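Local coordinates for glucose-6-phosphate 1-dehydrogenase (Mycobacterium avium, PDB 4LGV), which catalyses the NAD(P)-linked oxidation of glucose 6-phosphate to 6-phosphogluconolactone, the first step of the oxidative pentose phosphate pathway, at residues I225-A230 and T348-F353; L343-T348 and W477-L482. All blocks are in the same frame, centred on the assembly; numbering follows the deposited sequence.

Contact 1 (I225-A230 and T348-F353); sequences IHITMA and TEVRMF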
loop_
_atom_site.group_PDB
_atom_site.type_symbol
_atom_site.label_atom_id
_atom_site.label_comp_id
_atom_site.label_asym_id
_atom_site.label_seq_id
_atom_site.Cartn_x
_atom_site.Cartn_y
_atom_site.Cartn_z
ATOM N N ILE A 225 10.493 -14.688 8.588
ATOM C CA ILE A 225 11.520 -14.197 9.490
ATOM C C ILE A 225 12.303 -15.346 10.113
ATOM O O ILE A 225 11.699 -16.319 10.548
ATOM C CB ILE A 225 10.879 -13.359 10.612
ATOM C CG1 ILE A 225 10.154 -12.151 10.005
ATOM C CG2 ILE A 225 11.947 -12.861 11.554
ATOM C CD1 ILE A 225 9.409 -11.272 10.947
ATOM N N HIS A 226 13.637 -15.233 10.154
ATOM C CA HIS A 226 14.498 -16.214 10.844
ATOM C C HIS A 226 15.315 -15.501 11.909
ATOM O O HIS A 226 15.974 -14.494 11.628
ATOM C CB HIS A 226 15.500 -16.873 9.935
ATOM C CG HIS A 226 14.911 -17.800 8.936
ATOM N ND1 HIS A 226 15.688 -18.489 8.031
ATOM C CD2 HIS A 226 13.629 -18.104 8.643
ATOM C CE1 HIS A 226 14.911 -19.234 7.260
ATOM N NE2 HIS A 226 13.654 -18.999 7.596
ATOM N N ILE A 227 15.234 -16.000 13.124
ATOM C CA ILE A 227 16.020 -15.479 14.225
ATOM C C ILE A 227 17.055 -16.518 14.641
ATOM O O ILE A 227 16.710 -17.666 14.932
ATOM C CB ILE A 227 15.116 -15.147 15.407
ATOM C CG1 ILE A 227 14.235 -13.959 15.012
ATOM C CG2 ILE A 227 15.962 -14.836 16.617
ATOM C CD1 ILE A 227 13.219 -13.541 16.067
ATOM N N THR A 228 18.311 -16.141 14.592
ATOM C CA THR A 228 19.408 -17.046 14.925
ATOM C C THR A 228 20.180 -16.474 16.078
ATOM O O THR A 228 20.643 -15.334 16.019
ATOM C CB THR A 228 20.366 -17.215 13.741
ATOM O OG1 THR A 228 19.696 -17.854 12.649
ATOM C CG2 THR A 228 21.569 -18.061 14.146
ATOM N N MET A 229 20.316 -17.254 17.144
ATOM C CA MET A 229 21.227 -16.924 18.213
ATOM C C MET A 229 22.244 -18.049 18.394
ATOM O O MET A 229 21.925 -19.110 18.915
ATOM C CB MET A 229 20.518 -16.727 19.530
ATOM C CG MET A 229 21.590 -16.602 20.609
ATOM S SD MET A 229 20.892 -16.169 22.162
ATOM C CE MET A 229 22.414 -15.949 23.060
ATOM N N ALA A 230 23.482 -17.788 17.999
ATOM C CA ALA A 230 24.540 -18.786 18.065
ATOM C C ALA A 230 25.652 -18.362 19.011
ATOM O O ALA A 230 26.085 -17.194 19.016
ATOM C CB ALA A 230 25.091 -19.030 16.680
ATOM N N THR A 348 24.011 -13.110 16.822
ATOM C CA THR A 348 22.554 -13.062 16.954
ATOM C C THR A 348 22.028 -12.212 15.839
ATOM O O THR A 348 22.435 -11.045 15.684
ATOM C CB THR A 348 22.115 -12.467 18.295
ATOM O OG1 THR A 348 22.632 -13.300 19.342
ATOM C CG2 THR A 348 20.622 -12.440 18.417
ATOM N N GLU A 349 21.124 -12.784 15.065
ATOM C CA GLU A 349 20.659 -12.181 13.824
ATOM C C GLU A 349 19.142 -12.326 13.686
ATOM O O GLU A 349 18.554 -13.308 14.108
ATOM C CB GLU A 349 21.349 -12.938 12.657
ATOM C CG GLU A 349 20.764 -12.745 11.285
ATOM C CD GLU A 349 21.437 -13.572 10.216
ATOM O OE1 GLU A 349 20.877 -14.647 9.818
ATOM O OE2 GLU A 349 22.497 -13.137 9.747
ATOM N N VAL A 350 18.527 -11.294 13.132
ATOM C CA VAL A 350 17.134 -11.334 12.737
ATOM C C VAL A 350 17.153 -11.128 11.221
ATOM O O VAL A 350 17.587 -10.090 10.738
ATOM C CB VAL A 350 16.310 -10.239 13.398
ATOM C CG1 VAL A 350 14.831 -10.310 12.954
ATOM C CG2 VAL A 350 16.369 -10.355 14.905
ATOM N N ARG A 351 16.706 -12.133 10.475
ATOM C CA ARG A 351 16.806 -12.086 9.020
ATOM C C ARG A 351 15.404 -12.073 8.467
ATOM O O ARG A 351 14.643 -12.989 8.678
ATOM C CB ARG A 351 17.569 -13.311 8.481
ATOM C CG ARG A 351 17.719 -13.352 6.963
ATOM C CD ARG A 351 18.643 -14.465 6.561
ATOM N NE ARG A 351 20.002 -14.187 6.991
ATOM C CZ ARG A 351 20.949 -13.671 6.239
ATOM N NH1 ARG A 351 20.698 -13.374 4.989
ATOM N NH2 ARG A 351 22.148 -13.443 6.765
ATOM N N MET A 352 15.059 -11.012 7.752
ATOM C CA MET A 352 13.714 -10.875 7.218
ATOM C C MET A 352 13.745 -11.043 5.699
ATOM O O MET A 352 14.449 -10.299 5.017
ATOM C CB MET A 352 13.172 -9.529 7.614
ATOM C CG MET A 352 13.183 -9.315 9.113
ATOM S SD MET A 352 12.761 -7.615 9.458
ATOM C CE MET A 352 11.042 -7.958 9.650
ATOM N N PHE A 353 13.025 -12.052 5.191
ATOM C CA PHE A 353 12.960 -12.343 3.776
ATOM C C PHE A 353 11.825 -11.587 3.158
ATOM O O PHE A 353 10.674 -11.660 3.675
ATOM C CB PHE A 353 12.680 -13.832 3.546
ATOM C CG PHE A 353 13.801 -14.738 3.968
ATOM C CD1 PHE A 353 13.883 -15.188 5.259
ATOM C CD2 PHE A 353 14.781 -15.099 3.086
ATOM C CE1 PHE A 353 14.892 -16.058 5.660
ATOM C CE2 PHE A 353 15.815 -15.945 3.465
ATOM C CZ PHE A 353 15.873 -16.431 4.762
HETATM O O HOH W 1 18.671 -15.773 11.132
HETATM O O HOH W 2 25.025 -14.544 19.905
#
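His226 and Arg351 pair on neighbouring antiparallel strands in the large mixed sheet of the C-terminal domain. Their backbones exchange two hydrogen bonds: His226 N to Arg351 O (2.9 Å) and Arg351 N to His226 O (2.7 Å). Thr228 and Glu349 form the second hydrogen-bonded pair. Beside these rungs, CA-H...O contacts run from Ile225 to Arg351 O and from Ile227 to Glu349 O.

The tight part is this ladder together with one ring pair. Phe353 turns an edge to the His226 ring, a T-shaped pair with planes at 66°. Its CE1 stands over the centre of the imidazole, 3.5 Å from His226 ND1. The NE2 of His226 is bonded to Glu224.

The apolar face is looser. Ile225 lies alongside both Val350 and Met352, and Ile227 alongside Val350. CD1 of Ile225 meets CE of Met352 at 3.9 Å. Val350 splits its branches: CG1 goes to CG2 of Ile225, and CG2 goes to CG1 of Ile227. Helix 246-264 packs on this face through Leu260 and Val259.

The Thr228 and Glu349 side chains are also loosely joined, through water. One water links OE1 of Glu349 with OG1 of Thr228, 2.8 Å from each. Thr228 OG1 also bonds Arg338 NE. Arg351 holds Glu349 side-on. NE gives a nearly straight bond to OE1 (3.0 Å), and NH2 reaches OE2. A bend at chi3 (-68°) brings the guanidinium to this carboxylate, two residues earlier on the same strand. Arg351 NH1 also bonds Gln373 OE1.

All the touching residues are buried. The ion pair probably offsets the cost of burying both charges. With Trp481 N and the water added, the carboxylate is held at both oxygens, which should limit its rotation.

Contact 2 (L343-T348 and W477-L482); sequences LPHKVT and WQQPWL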
loop_
_atom_site.group_PDB
_atom_site.type_symbol
_atom_site.label_atom_id
_atom_site.label_comp_id
_atom_site.label_asym_id
_atom_site.label_seq_id
_atom_site.Cartn_x
_atom_site.Cartn_y
_atom_site.Cartn_z
ATOM N N LEU A 343 27.890 -23.723 18.642
ATOM C CA LEU A 343 27.620 -23.565 17.220
ATOM C C LEU A 343 28.864 -22.944 16.592
ATOM O O LEU A 343 29.783 -22.567 17.314
ATOM C CB LEU A 343 26.353 -22.716 17.036
ATOM C CG LEU A 343 25.068 -23.398 17.506
ATOM C CD1 LEU A 343 23.828 -22.643 17.028
ATOM C CD2 LEU A 343 24.951 -24.856 17.064
ATOM N N PRO A 344 28.886 -22.777 15.260
ATOM C CA PRO A 344 30.131 -22.352 14.631
ATOM C C PRO A 344 30.597 -20.935 14.905
ATOM O O PRO A 344 31.787 -20.652 14.748
ATOM C CB PRO A 344 29.846 -22.503 13.134
ATOM C CG PRO A 344 28.727 -23.475 13.061
ATOM C CD PRO A 344 27.876 -23.142 14.258
ATOM N N HIS A 345 29.683 -20.040 15.252
ATOM C CA HIS A 345 30.034 -18.640 15.467
ATOM C C HIS A 345 29.269 -18.022 16.623
ATOM O O HIS A 345 28.283 -18.578 17.091
ATOM C CB HIS A 345 29.732 -17.828 14.219
ATOM C CG HIS A 345 30.348 -18.380 12.972
ATOM N ND1 HIS A 345 31.703 -18.324 12.717
ATOM C CD2 HIS A 345 29.785 -18.982 11.896
ATOM C CE1 HIS A 345 31.949 -18.875 11.541
ATOM N NE2 HIS A 345 30.801 -19.276 11.020
ATOM N N LYS A 346 29.738 -16.854 17.064
ATOM C CA LYS A 346 29.003 -16.043 18.020
ATOM C C LYS A 346 28.253 -14.932 17.288
ATOM O O LYS A 346 28.864 -13.966 16.851
ATOM C CB LYS A 346 29.947 -15.445 19.061
ATOM C CG LYS A 346 29.233 -14.668 20.141
ATOM C CD LYS A 346 30.223 -13.902 20.992
ATOM C CE LYS A 346 29.519 -12.967 21.952
ATOM N NZ LYS A 346 30.438 -12.529 23.035
ATOM N N VAL A 347 26.937 -15.081 17.134
ATOM C CA VAL A 347 26.141 -14.078 16.392
ATOM C C VAL A 347 24.690 -14.244 16.701
ATOM O O VAL A 347 24.201 -15.362 16.847
ATOM C CB VAL A 347 26.389 -14.184 14.862
ATOM C CG1 VAL A 347 26.017 -15.569 14.336
ATOM C CG2 VAL A 347 25.675 -13.109 14.113
ATOM N N THR A 348 24.011 -13.110 16.822
ATOM C CA THR A 348 22.554 -13.062 16.954
ATOM C C THR A 348 22.028 -12.212 15.839
ATOM O O THR A 348 22.435 -11.045 15.684
ATOM C CB THR A 348 22.115 -12.467 18.295
ATOM O OG1 THR A 348 22.632 -13.300 19.342
ATOM C CG2 THR A 348 20.622 -12.440 18.417
ATOM N N TRP A 477 17.652 -22.088 6.092
ATOM C CA TRP A 477 18.507 -21.350 7.003
ATOM C C TRP A 477 19.715 -20.845 6.209
ATOM O O TRP A 477 20.366 -21.624 5.534
ATOM C CB TRP A 477 19.003 -22.233 8.115
ATOM C CG TRP A 477 17.934 -22.717 9.085
ATOM C CD1 TRP A 477 17.454 -23.973 9.173
ATOM C CD2 TRP A 477 17.293 -21.979 10.121
ATOM N NE1 TRP A 477 16.532 -24.066 10.171
ATOM C CE2 TRP A 477 16.397 -22.849 10.757
ATOM C CE3 TRP A 477 17.342 -20.666 10.529
ATOM C CZ2 TRP A 477 15.597 -22.461 11.807
ATOM C CZ3 TRP A 477 16.547 -20.289 11.584
ATOM C CH2 TRP A 477 15.713 -21.198 12.227
ATOM N N GLN A 478 19.987 -19.547 6.283
ATOM C CA GLN A 478 21.089 -18.929 5.551
ATOM C C GLN A 478 22.314 -18.825 6.468
ATOM O O GLN A 478 22.192 -18.880 7.709
ATOM C CB GLN A 478 20.739 -17.500 5.124
ATOM C CG GLN A 478 19.455 -17.340 4.332
ATOM C CD GLN A 478 19.547 -17.920 2.939
ATOM O OE1 GLN A 478 20.408 -17.538 2.188
ATOM N NE2 GLN A 478 18.675 -18.880 2.612
ATOM N N GLN A 479 23.484 -18.688 5.855
ATOM C CA GLN A 479 24.706 -18.380 6.617
ATOM C C GLN A 479 24.544 -17.004 7.235
ATOM O O GLN A 479 24.216 -16.045 6.541
ATOM C CB GLN A 479 26.004 -18.405 5.789
ATOM C CG GLN A 479 27.001 -19.541 6.140
ATOM C CD GLN A 479 27.867 -19.340 7.419
ATOM O OE1 GLN A 479 28.159 -18.209 7.871
ATOM N NE2 GLN A 479 28.297 -20.466 7.987
ATOM N N PRO A 480 24.790 -16.891 8.541
ATOM C CA PRO A 480 24.600 -15.615 9.180
ATOM C C PRO A 480 25.606 -14.599 8.751
ATOM O O PRO A 480 26.729 -14.946 8.407
ATOM C CB PRO A 480 24.797 -15.913 10.672
ATOM C CG PRO A 480 24.554 -17.350 10.795
ATOM C CD PRO A 480 25.127 -17.926 9.529
ATOM N N TRP A 481 25.190 -13.338 8.806
ATOM C CA TRP A 481 26.066 -12.238 8.541
ATOM C C TRP A 481 27.013 -11.971 9.706
ATOM O O TRP A 481 26.610 -11.421 10.716
ATOM C CB TRP A 481 25.230 -11.006 8.228
ATOM C CG TRP A 481 26.030 -9.798 8.006
ATOM C CD1 TRP A 481 27.211 -9.697 7.364
ATOM C CD2 TRP A 481 25.663 -8.488 8.389
ATOM N NE1 TRP A 481 27.622 -8.413 7.327
ATOM C CE2 TRP A 481 26.687 -7.631 7.955
ATOM C CE3 TRP A 481 24.566 -7.945 9.076
ATOM C CZ2 TRP A 481 26.654 -6.230 8.186
ATOM C CZ3 TRP A 481 24.532 -6.557 9.292
ATOM C CH2 TRP A 481 25.578 -5.723 8.864
ATOM N N LEU A 482 28.291 -12.309 9.516
ATOM C CA LEU A 482 29.314 -12.106 10.553
ATOM C C LEU A 482 30.026 -10.766 10.450
ATOM O O LEU A 482 30.234 -10.240 9.350
ATOM C CB LEU A 482 30.346 -13.222 10.506
ATOM C CG LEU A 482 29.742 -14.641 10.462
ATOM C CD1 LEU A 482 30.814 -15.697 10.219
ATOM C CD2 LEU A 482 28.966 -14.938 11.730
#
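Leu482 lays a methyl on the His345 ring where the C-terminal tail crosses the start of strand 347-354, an inner strand of the mixed sheet of the C-terminal domain. Neither segment offers the other a hydrogen bond, so the contact rests on side-chain packing. The His345 side chain can be followed outward. Its CB touches CD2 of Leu482 at 3.9 Å. CG lies at that same distance from both leucine methyls. CD2 of the ring also meets both, CD1 the nearer at 3.8 Å. Beyond it, ND1, CE1 and NE2 all face CD1. This methyl stands over the ring centre, 3.6 Å from the centroid and 7° off the normal, a CH-pi contact. At the tip, NE2 has Gln479 NE2 4.1 Å away near the ring plane, without a hydrogen bond. The imidazole lies between Leu482 and its own neighbour Pro344.

Val347, which is buried, carries the rest of the contact. With chi1 at 59°, CG1 sits between the backbone N and the carbonyl carbon. There it meets both CB of Pro480 and CD2 of Leu482. Trp462 also packs on Pro480 and Gln479. The other valine branch, CG2, ends 3.9 Å from the carbonyl oxygen of Trp481, which accepts a hydrogen bond from Arg377 NH1.

Contact 1 lies in the buried core of the sheet, while contact 2 is only partly buried and sits where the C-terminal tail crosses that sheet. Both use strand 347-354 and share Thr348; their centres are about 9 Å apart. Contact 1 is built on backbone pairing, with a buried ion pair on one face. Contact 2 has no hydrogen bond between its segments and relies on apolar and CH-pi packing. Two probable hydrogen bonds tie them together. Ala230 N to Val347 O (2.8 Å) carries the strand pairing onward, and Trp481 N to Glu349 OE2 (2.9 Å) joins the tail to the strand.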